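Local coordinates for protein hemolysin (Xylella fastidiosa, PDB 2OAI) that binds calcium through its transporter-associated CorC_HlyC domain, the part of this membrane-bound, CBS-containing hemolysin crystallised here, and as a whole may bind flavin adenine dinucleotide, at residues F58-I61 with G65-F68. Residues are numbered along the deposited sequence; the frame is centred on the assembly and turned at random.
Sequences FGRI and GEYF
Glu66 OE2 is gripped twice, by Arg60 NH2 at 2.8 Å and by the backbone N of His63, in the loop that leads from helix 50-58 of the CorC_HlyC domain into strand 67-70 of its antiparallel sheet. The other oxygen, Glu66 OE1, takes Arg60 NH1 at 2.8 Å. This is an end-on bidentate salt bridge: guanidinium and carboxylate lie nearly coplanar, 7° apart, both oxygens use their syn lone pairs, and the two N-H groups point almost straight at them. Together with the bond from His63, these bonds fix the rotation of the carboxylate. Arg60 arrives from the opposite direction; its side chain does not start out toward 65-68, but the extended run from CG to NE carries the guanidinium across to Glu66.

Beside the salt bridge, the side chain of Phe58, close to the helix end, leaves the backbone toward 65-68. Phe58 CE1 lies 3.9 Å from Glu66 OE1, and Phe58 CZ comes within 4.0 Å of Glu66 CB. The Phe58 and Phe68 rings meet obliquely, planes at 81°; Phe68 itself stacks on Tyr57 and packs against Met53 and Cys54, tying the strand to the helix. Tyr67 O lies at the edge of the Phe58 ring, near its plane, 3.9 Å from Phe58 CZ.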
ATOM      1  N   PHE A  58      12.815  12.056  -5.766  1.00 52.31           N
ATOM      2  CA  PHE A  58      11.996  13.188  -5.344  1.00 53.22           C
ATOM      3  C   PHE A  58      12.793  14.313  -4.696  1.00 53.74           C
ATOM      4  O   PHE A  58      12.372  15.478  -4.745  1.00 54.29           O
ATOM      5  CB  PHE A  58      10.854  12.750  -4.433  1.00 53.45           C
ATOM      6  CG  PHE A  58       9.837  11.885  -5.125  1.00 53.52           C
ATOM      7  CD1 PHE A  58       8.940  12.437  -6.036  1.00 54.50           C
ATOM      8  CD2 PHE A  58       9.777  10.514  -4.866  1.00 53.32           C
ATOM      9  CE1 PHE A  58       7.983  11.616  -6.692  1.00 54.10           C
ATOM     10  CE2 PHE A  58       8.828   9.688  -5.507  1.00 54.66           C
ATOM     11  CZ  PHE A  58       7.934  10.256  -6.425  1.00 53.69           C
ATOM     12  N   GLY A  59      13.927  13.974  -4.084  1.00 53.41           N
ATOM     13  CA  GLY A  59      14.746  14.959  -3.368  1.00 54.01           C
ATOM     14  C   GLY A  59      14.043  15.472  -2.124  1.00 53.60           C
ATOM     15  O   GLY A  59      14.289  16.597  -1.693  1.00 53.42           O
ATOM     16  N   ARG A  60      13.147  14.636  -1.591  1.00 52.90           N
ATOM     17  CA  ARG A  60      12.351  14.881  -0.383  1.00 52.20           C
ATOM     18  C   ARG A  60      11.623  13.573  -0.071  1.00 52.23           C
ATOM     19  O   ARG A  60      11.671  12.627  -0.862  1.00 52.11           O
ATOM     20  CB  ARG A  60      11.312  16.007  -0.596  1.00 52.22           C
ATOM     21  CG  ARG A  60      10.450  15.798  -1.829  1.00 50.76           C
ATOM     22  CD  ARG A  60       9.466  16.939  -2.126  1.00 52.19           C
ATOM     23  NE  ARG A  60       8.891  16.712  -3.449  1.00 51.51           N
ATOM     24  CZ  ARG A  60       7.846  15.920  -3.695  1.00 51.29           C
ATOM     25  NH1 ARG A  60       7.434  15.751  -4.936  1.00 51.08           N
ATOM     26  NH2 ARG A  60       7.200  15.317  -2.706  1.00 50.90           N
ATOM     27  N   ILE A  61      10.966  13.516   1.080  1.00 52.56           N
ATOM     28  CA  ILE A  61      10.121  12.377   1.417  1.00 52.60           C
ATOM     29  C   ILE A  61       8.788  12.543   0.681  1.00 52.40           C
ATOM     30  O   ILE A  61       8.020  13.448   0.988  1.00 52.58           O
ATOM     31  CB  ILE A  61       9.860  12.266   2.930  1.00 52.92           C
ATOM     32  CG1 ILE A  61      11.192  12.224   3.699  1.00 53.33           C
ATOM     33  CG2 ILE A  61       9.018  11.005   3.209  1.00 54.29           C
ATOM     34  CD1 ILE A  61      11.084  12.580   5.176  1.00 54.65           C
ATOM     35  N   GLY A  65       0.942   8.133  -2.813  1.00 47.71           N
ATOM     36  CA  GLY A  65       0.247   8.364  -4.065  1.00 47.44           C
ATOM     37  C   GLY A  65       1.126   9.009  -5.137  1.00 47.06           C
ATOM     38  O   GLY A  65       0.731   9.041  -6.312  1.00 47.11           O
ATOM     39  N   GLU A  66       2.268   9.559  -4.749  1.00 45.71           N
ATOM     40  CA  GLU A  66       3.212  10.065  -5.755  1.00 45.87           C
ATOM     41  C   GLU A  66       3.889   8.879  -6.437  1.00 45.92           C
ATOM     42  O   GLU A  66       3.929   7.786  -5.870  1.00 46.12           O
ATOM     43  CB  GLU A  66       4.242  11.004  -5.158  1.00 45.40           C
ATOM     44  CG  GLU A  66       3.648  12.317  -4.647  1.00 46.60           C
ATOM     45  CD  GLU A  66       4.738  13.326  -4.337  1.00 49.84           C
ATOM     46  OE1 GLU A  66       5.240  13.980  -5.271  1.00 51.96           O
ATOM     47  OE2 GLU A  66       5.115  13.467  -3.155  1.00 54.15           O
ATOM     48  N   TYR A  67       4.336   9.074  -7.678  1.00 45.75           N
ATOM     49  CA  TYR A  67       4.934   7.968  -8.435  1.00 45.93           C
ATOM     50  C   TYR A  67       5.924   8.484  -9.449  1.00 46.32           C
ATOM     51  O   TYR A  67       5.958   9.702  -9.741  1.00 44.37           O
ATOM     52  CB  TYR A  67       3.870   7.131  -9.162  1.00 46.35           C
ATOM     53  CG  TYR A  67       3.079   7.915 -10.206  1.00 48.79           C
ATOM     54  CD1 TYR A  67       3.540   8.038 -11.532  1.00 49.10           C
ATOM     55  CD2 TYR A  67       1.900   8.587  -9.851  1.00 49.77           C
ATOM     56  CE1 TYR A  67       2.805   8.745 -12.481  1.00 50.13           C
ATOM     57  CE2 TYR A  67       1.163   9.299 -10.786  1.00 52.69           C
ATOM     58  CZ  TYR A  67       1.624   9.374 -12.103  1.00 51.88           C
ATOM     59  OH  TYR A  67       0.900  10.083 -13.031  1.00 51.41           O
ATOM     60  N   PHE A  68       6.748   7.570  -9.958  1.00 46.43           N
ATOM     61  CA  PHE A  68       7.639   7.894 -11.068  1.00 47.91           C
ATOM     62  C   PHE A  68       7.835   6.615 -11.870  1.00 49.16           C
ATOM     63  O   PHE A  68       7.522   5.528 -11.389  1.00 48.19           O
ATOM     64  CB  PHE A  68       8.984   8.461 -10.573  1.00 47.73           C
ATOM     65  CG  PHE A  68       9.800   7.491  -9.733  1.00 49.44           C
ATOM     66  CD1 PHE A  68       9.549   7.352  -8.362  1.00 49.48           C
ATOM     67  CD2 PHE A  68      10.818   6.723 -10.308  1.00 51.36           C
ATOM     68  CE1 PHE A  68      10.298   6.468  -7.555  1.00 51.90           C
ATOM     69  CE2 PHE A  68      11.575   5.824  -9.505  1.00 52.33           C
ATOM     70  CZ  PHE A  68      11.296   5.705  -8.121  1.00 51.91           C
TER